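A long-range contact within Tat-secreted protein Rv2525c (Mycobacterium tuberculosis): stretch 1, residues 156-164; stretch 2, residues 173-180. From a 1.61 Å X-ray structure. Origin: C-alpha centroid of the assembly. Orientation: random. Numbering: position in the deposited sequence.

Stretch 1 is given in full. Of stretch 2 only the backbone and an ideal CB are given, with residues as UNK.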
ATOM      1  N   GLY A 156      -6.120   0.640 -12.446  1.00  8.16           N
ATOM      2  CA  GLY A 156      -4.875   0.748 -11.718  1.00  7.57           C
ATOM      3  C   GLY A 156      -3.658   0.664 -12.622  1.00  9.56           C
ATOM      4  O   GLY A 156      -3.732   0.148 -13.754  1.00  8.92           O
ATOM      5  N   SER A 157      -2.521   1.130 -12.101  1.00  6.86           N
ATOM      6  CA  SER A 157      -1.259   1.115 -12.852  1.00  7.16           C
ATOM      7  C   SER A 157      -0.168   0.356 -12.110  1.00  9.05           C
ATOM      8  O   SER A 157       0.813  -0.056 -12.726  1.00  8.81           O
ATOM      9  CB  SER A 157      -0.792   2.545 -13.139  1.00 10.40           C
ATOM     10  OG  SER A 157      -1.659   3.141 -14.095  1.00  8.61           O
ATOM     11  N   TYR A 158      -0.292   0.261 -10.770  1.00  5.70           N
ATOM     12  CA  TYR A 158       0.701  -0.424  -9.927  1.00  4.99           C
ATOM     13  C   TYR A 158      -0.003  -1.501  -9.129  1.00  6.04           C
ATOM     14  O   TYR A 158      -1.135  -1.318  -8.669  1.00  6.50           O
ATOM     15  CB  TYR A 158       1.409   0.550  -8.987  1.00  4.76           C
ATOM     16  CG  TYR A 158       2.351   1.507  -9.692  1.00  5.09           C
ATOM     17  CD1 TYR A 158       3.695   1.192  -9.848  1.00  5.60           C
ATOM     18  CD2 TYR A 158       1.907   2.757 -10.144  1.00  5.74           C
ATOM     19  CE1 TYR A 158       4.579   2.064 -10.484  1.00  7.45           C
ATOM     20  CE2 TYR A 158       2.780   3.633 -10.807  1.00  6.57           C
ATOM     21  CZ  TYR A 158       4.123   3.286 -10.947  1.00  9.67           C
ATOM     22  OH  TYR A 158       5.047   4.117 -11.539  1.00  9.46           O
ATOM     23  N   PHE A 159       0.690  -2.651  -8.950  1.00  5.15           N
ATOM     24  CA  PHE A 159       0.062  -3.785  -8.286  1.00  5.80           C
ATOM     25  C   PHE A 159       0.990  -4.367  -7.220  1.00  8.26           C
ATOM     26  O   PHE A 159       2.162  -4.639  -7.475  1.00  7.08           O
ATOM     27  CB  PHE A 159      -0.304  -4.833  -9.360  1.00  6.22           C
ATOM     28  CG  PHE A 159      -1.231  -4.241 -10.397  1.00  6.59           C
ATOM     29  CD1 PHE A 159      -2.572  -4.000 -10.096  1.00  7.99           C
ATOM     30  CD2 PHE A 159      -0.740  -3.808 -11.627  1.00  9.12           C
ATOM     31  CE1 PHE A 159      -3.415  -3.382 -11.022  1.00  8.14           C
ATOM     32  CE2 PHE A 159      -1.589  -3.177 -12.556  1.00 11.69           C
ATOM     33  CZ  PHE A 159      -2.916  -2.958 -12.240  1.00  9.09           C
ATOM     34  N   TRP A 160       0.458  -4.537  -6.017  1.00  5.08           N
ATOM     35  CA  TRP A 160       1.206  -5.063  -4.879  1.00  5.43           C
ATOM     36  C   TRP A 160       0.461  -6.277  -4.390  1.00  8.38           C
ATOM     37  O   TRP A 160      -0.667  -6.156  -3.904  1.00  7.26           O
ATOM     38  CB  TRP A 160       1.318  -3.969  -3.791  1.00  4.97           C
ATOM     39  CG  TRP A 160       1.916  -4.400  -2.484  1.00  5.91           C
ATOM     40  CD1 TRP A 160       2.679  -5.506  -2.236  1.00  8.95           C
ATOM     41  CD2 TRP A 160       1.821  -3.688  -1.242  1.00  5.92           C
ATOM     42  NE1 TRP A 160       3.057  -5.536  -0.910  1.00  8.60           N
ATOM     43  CE2 TRP A 160       2.542  -4.429  -0.276  1.00  9.05           C
ATOM     44  CE3 TRP A 160       1.221  -2.475  -0.859  1.00  6.63           C
ATOM     45  CZ2 TRP A 160       2.591  -4.055   1.073  1.00  8.30           C
ATOM     46  CZ3 TRP A 160       1.261  -2.109   0.477  1.00  7.16           C
ATOM     47  CH2 TRP A 160       1.976  -2.869   1.420  1.00  8.30           C
ATOM     48  N   GLN A 161       1.043  -7.466  -4.635  1.00  5.75           N
ATOM     49  CA  GLN A 161       0.346  -8.699  -4.322  1.00  4.98           C
ATOM     50  C   GLN A 161       0.404  -9.090  -2.863  1.00  7.15           C
ATOM     51  O   GLN A 161       1.502  -9.114  -2.283  1.00  6.83           O
ATOM     52  CB  GLN A 161       0.915  -9.858  -5.156  1.00  6.47           C
ATOM     53  CG  GLN A 161       0.186 -11.188  -4.891  1.00 10.25           C
ATOM     54  CD  GLN A 161       0.819 -12.303  -5.695  1.00 12.61           C
ATOM     55  OE1 GLN A 161       1.217 -12.083  -6.837  1.00  7.43           O
ATOM     56  NE2 GLN A 161       0.989 -13.477  -5.090  1.00  8.52           N
ATOM     57  N   HIS A 162      -0.763  -9.491  -2.304  1.00  6.22           N
ATOM     58  CA  HIS A 162      -0.820 -10.159  -0.986  1.00  6.33           C
ATOM     59  C   HIS A 162      -1.229 -11.613  -1.239  1.00  9.22           C
ATOM     60  O   HIS A 162      -1.732 -11.936  -2.315  1.00  7.51           O
ATOM     61  CB  HIS A 162      -1.684  -9.481   0.085  1.00  6.09           C
ATOM     62  CG  HIS A 162      -3.163  -9.450  -0.148  1.00  8.38           C
ATOM     63  ND1 HIS A 162      -3.949 -10.603  -0.042  1.00  9.73           N
ATOM     64  CD2 HIS A 162      -3.977  -8.384  -0.323  1.00  9.05           C
ATOM     65  CE1 HIS A 162      -5.206 -10.197  -0.168  1.00  7.98           C
ATOM     66  NE2 HIS A 162      -5.278  -8.872  -0.338  1.00  8.17           N
ATOM     67  N   ASN A 163      -1.000 -12.487  -0.275  1.00  7.85           N
ATOM     68  CA  ASN A 163      -1.204 -13.920  -0.495  1.00  7.21           C
ATOM     69  C   ASN A 163      -2.541 -14.502   0.022  1.00 11.45           C
ATOM     70  O   ASN A 163      -2.737 -15.721  -0.042  1.00 12.51           O
ATOM     71  CB  ASN A 163      -0.032 -14.661   0.135  1.00  7.81           C
ATOM     72  CG  ASN A 163       1.235 -14.459  -0.671  1.00 17.45           C
ATOM     73  OD1 ASN A 163       1.211 -13.921  -1.807  1.00 10.31           O
ATOM     74  ND2 ASN A 163       2.353 -14.917  -0.125  1.00 13.15           N
ATOM     75  N   TRP A 164      -3.461 -13.661   0.476  1.00  8.15           N
ATOM     76  CA  TRP A 164      -4.737 -14.164   0.961  1.00  9.60           C
ATOM     77  C   TRP A 164      -5.653 -14.339  -0.236  1.00 11.59           C
ATOM     78  O   TRP A 164      -6.289 -13.369  -0.667  1.00 11.46           O
ATOM     79  CB  TRP A 164      -5.310 -13.196   2.005  1.00  9.20           C
ATOM     80  CG  TRP A 164      -6.644 -13.622   2.555  1.00 11.10           C
ATOM     81  CD1 TRP A 164      -7.199 -14.875   2.514  1.00 13.86           C
ATOM     82  CD2 TRP A 164      -7.579 -12.793   3.256  1.00 11.84           C
ATOM     83  NE1 TRP A 164      -8.449 -14.856   3.096  1.00 13.89           N
ATOM     84  CE2 TRP A 164      -8.673 -13.609   3.626  1.00 15.13           C
ATOM     85  CE3 TRP A 164      -7.576 -11.442   3.652  1.00 13.24           C
ATOM     86  CZ2 TRP A 164      -9.794 -13.093   4.299  1.00 14.92           C
ATOM     87  CZ3 TRP A 164      -8.652 -10.959   4.382  1.00 14.74           C
ATOM     88  CH2 TRP A 164      -9.746 -11.780   4.693  1.00 15.25           C
ATOM     89  N   UNK A 173       2.620 -12.031 -12.757  1.00  8.79           N
ATOM     90  CA  UNK A 173       3.614 -11.377 -13.642  1.00  8.85           C
ATOM     91  C   UNK A 173       3.422  -9.865 -13.789  1.00 11.91           C
ATOM     92  O   UNK A 173       4.336  -9.193 -14.273  1.00 11.66           O
ATOM     93  CB  UNK A 173       3.558 -12.015 -15.031  1.00  8.85           C
ATOM     94  N   UNK A 174       2.254  -9.326 -13.419  1.00  9.82           N
ATOM     95  CA  UNK A 174       2.026  -7.874 -13.518  1.00 10.27           C
ATOM     96  C   UNK A 174       2.419  -7.136 -12.219  1.00 11.94           C
ATOM     97  O   UNK A 174       2.479  -5.902 -12.221  1.00 10.71           O
ATOM     98  CB  UNK A 174       0.556  -7.601 -13.843  1.00 10.27           C
ATOM     99  N   UNK A 175       2.654  -7.877 -11.113  1.00  7.52           N
ATOM    100  CA  UNK A 175       2.917  -7.219  -9.818  1.00  7.37           C
ATOM    101  C   UNK A 175       4.271  -6.505  -9.786  1.00  9.96           C
ATOM    102  O   UNK A 175       5.272  -6.992 -10.338  1.00  9.19           O
ATOM    103  CB  UNK A 175       2.861  -8.250  -8.688  1.00  7.37           C
ATOM    104  N   UNK A 176       4.285  -5.315  -9.159  1.00  5.63           N
ATOM    105  CA  UNK A 176       5.475  -4.496  -8.953  1.00  4.75           C
ATOM    106  C   UNK A 176       6.125  -4.865  -7.630  1.00  7.92           C
ATOM    107  O   UNK A 176       7.342  -4.787  -7.494  1.00  7.91           O
ATOM    108  CB  UNK A 176       5.127  -3.006  -8.985  1.00  4.75           C
ATOM    109  N   UNK A 177       5.290  -5.266  -6.647  1.00  4.48           N
ATOM    110  CA  UNK A 177       5.679  -5.617  -5.289  1.00  4.89           C
ATOM    111  C   UNK A 177       4.955  -6.866  -4.873  1.00  6.78           C
ATOM    112  O   UNK A 177       3.832  -7.077  -5.332  1.00  5.37           O
ATOM    113  CB  UNK A 177       5.388  -4.475  -4.313  1.00  4.89           C
ATOM    114  N   UNK A 178       5.552  -7.657  -3.980  1.00  5.70           N
ATOM    115  CA  UNK A 178       4.883  -8.873  -3.469  1.00  5.74           C
ATOM    116  C   UNK A 178       5.117  -9.022  -1.960  1.00  8.66           C
ATOM    117  O   UNK A 178       6.253  -9.112  -1.523  1.00  9.36           O
ATOM    118  CB  UNK A 178       5.391 -10.115  -4.203  1.00  5.74           C
ATOM    119  N   UNK A 179       4.038  -9.052  -1.180  1.00  6.21           N
ATOM    120  CA  UNK A 179       4.119  -9.251   0.263  1.00  5.77           C
ATOM    121  C   UNK A 179       4.366 -10.742   0.484  1.00  9.93           C
ATOM    122  O   UNK A 179       3.501 -11.558   0.136  1.00 10.33           O
ATOM    123  CB  UNK A 179       2.853  -8.774   0.977  1.00  5.77           C
ATOM    124  N   UNK A 180       5.575 -11.087   0.969  1.00  8.22           N
ATOM    125  CA  UNK A 180       5.972 -12.501   1.131  1.00  9.29           C
ATOM    126  C   UNK A 180       6.017 -12.982   2.581  1.00 14.10           C
ATOM    127  O   UNK A 180       6.144 -14.183   2.789  1.00 12.53           O
ATOM    128  CB  UNK A 180       7.349 -12.717   0.501  1.00  9.29           C
TER

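Two strands run side by side in the same direction, and the backbone of stretch 2 already tells much about which side chains it can carry.

Position 173 points its CA-to-CB bond away from stretch 1, with nothing of that stretch within 5.5 Å of the ideal CB. Phi near -64° permits proline but does not demand it, and many residues would serve. It is Pro173, which makes no contact here.

At position 174 the CB lies sideways, 4.6 Å from Phe159 CD2, so a small or modest side chain fits easily. The residue is Ala174; its main contact is through the backbone, Ala174 O lying 3.9 Å from Phe159 CD2, at the edge of the ring.

Position 175 also points sideways, its ideal CB 3.9 Å from Phe159 O and 4.3 Å from Gln161 CB. With a carbonyl and a methylene so near, a small apolar group is a comfortable choice, though others cannot be excluded. Ala175 places its CB 4.3 Å from Gln161 CB, and its CA forms a CA-H...O contact with Phe159 O.

Position 176 points toward stretch 1. Its amide donates to Phe159 O (N to O, 2.8 Å), while the ideal CB lies 4.5 Å from Tyr158 CD1. The amide of Phe159 is directed to this side too, so a side chain carrying an acceptor would suit, such as Asn, Asp or His; the tyrosine ring favors an aromatic one. His176 meets both needs. With chi1 m, its ND1 accepts from Phe159 N at 3.0 Å, so this nitrogen carries no proton, and the edge of Tyr158 is turned toward the imidazole face, ring centroids 4.9 Å apart.

Position 177 is bridged to Trp160, and its CB emerges on the same sheet face as that side chain, 3.6 Å from Trp160 CD1. An aliphatic residue such as Leu, Ile or Val would pack well. Leu177 sets its CB 3.5 Å from Trp160 CD1, while its backbone accepts from Gln161 N (N to Leu177 O, 2.9 Å) and donates to Phe159 O (Leu177 N to O, 3.3 Å).

Position 178 pairs with Gln161 on the other face. Beyond the glutamine lies Asn163 OD1, an acceptor, so a fairly long side chain ending in a donor would suit: His, Gln, Lys or Arg. His178, with chi1 t, extends its ring so that NE2 donates to Asn163 OD1 at 2.8 Å, while Gln161 CD lies over one imidazole face.

Position 179 points toward stretch 1, its ideal CB 3.8 Å from Trp160 NE1, and its amide donates to Gln161 O (N to O, 2.8 Å). A flexible polar chain could leave the indole behind and run alongside His162 toward the amide of Asn163. Gln179 does so: its OE1 lies 3.7 Å from His162 CB and accepts from a water that in turn accepts from Asn163 N.

Position 180 points away, leaving the choice wide; it is Val180, whose side chain stays out of contact with stretch 1.

Stretch 2 173-180: PAAHLHQV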
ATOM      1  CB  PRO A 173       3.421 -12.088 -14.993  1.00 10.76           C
ATOM      2  CG  PRO A 173       2.054 -12.642 -14.951  1.00 15.68           C
ATOM      3  CD  PRO A 173       1.822 -13.023 -13.504  1.00 11.02           C
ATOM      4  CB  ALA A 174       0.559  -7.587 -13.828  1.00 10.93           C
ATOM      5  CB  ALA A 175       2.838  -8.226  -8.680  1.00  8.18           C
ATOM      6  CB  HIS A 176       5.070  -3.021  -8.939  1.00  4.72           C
ATOM      7  CG  HIS A 176       4.486  -2.592 -10.248  1.00  7.54           C
ATOM      8  ND1 HIS A 176       3.177  -2.893 -10.586  1.00  8.45           N
ATOM      9  CD2 HIS A 176       5.097  -2.025 -11.313  1.00  9.57           C
ATOM     10  CE1 HIS A 176       3.003  -2.421 -11.808  1.00  8.62           C
ATOM     11  NE2 HIS A 176       4.139  -1.902 -12.298  1.00  9.74           N
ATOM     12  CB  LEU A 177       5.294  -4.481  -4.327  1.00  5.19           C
ATOM     13  CG  LEU A 177       5.868  -3.107  -4.681  1.00  8.18           C
ATOM     14  CD1 LEU A 177       5.260  -1.987  -3.827  1.00  7.35           C
ATOM     15  CD2 LEU A 177       7.395  -3.085  -4.562  1.00  5.55           C
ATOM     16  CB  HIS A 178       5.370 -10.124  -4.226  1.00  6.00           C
ATOM     17  CG  HIS A 178       4.773 -11.429  -3.801  1.00  8.43           C
ATOM     18  ND1 HIS A 178       5.373 -12.619  -4.147  1.00 10.27           N
ATOM     19  CD2 HIS A 178       3.614 -11.700  -3.142  1.00 10.98           C
ATOM     20  CE1 HIS A 178       4.599 -13.580  -3.657  1.00 10.96           C
ATOM     21  NE2 HIS A 178       3.543 -13.081  -3.019  1.00 11.10           N
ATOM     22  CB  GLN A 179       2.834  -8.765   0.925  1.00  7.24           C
ATOM     23  CG  GLN A 179       2.980  -8.630   2.442  1.00 11.54           C
ATOM     24  CD  GLN A 179       1.721  -8.039   2.997  1.00 16.22           C
ATOM     25  OE1 GLN A 179       0.638  -8.580   2.794  1.00  9.34           O
ATOM     26  NE2 GLN A 179       1.839  -6.937   3.748  1.00 11.07           N
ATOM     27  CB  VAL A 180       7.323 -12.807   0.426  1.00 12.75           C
ATOM     28  CG1 VAL A 180       7.183 -12.602  -1.077  1.00 12.73           C
ATOM     29  CG2 VAL A 180       8.474 -11.956   0.985  1.00 11.80           C
TER
HETATM   30  O   HOH W   1       0.345 -11.356   2.170  1.00 11.65           O
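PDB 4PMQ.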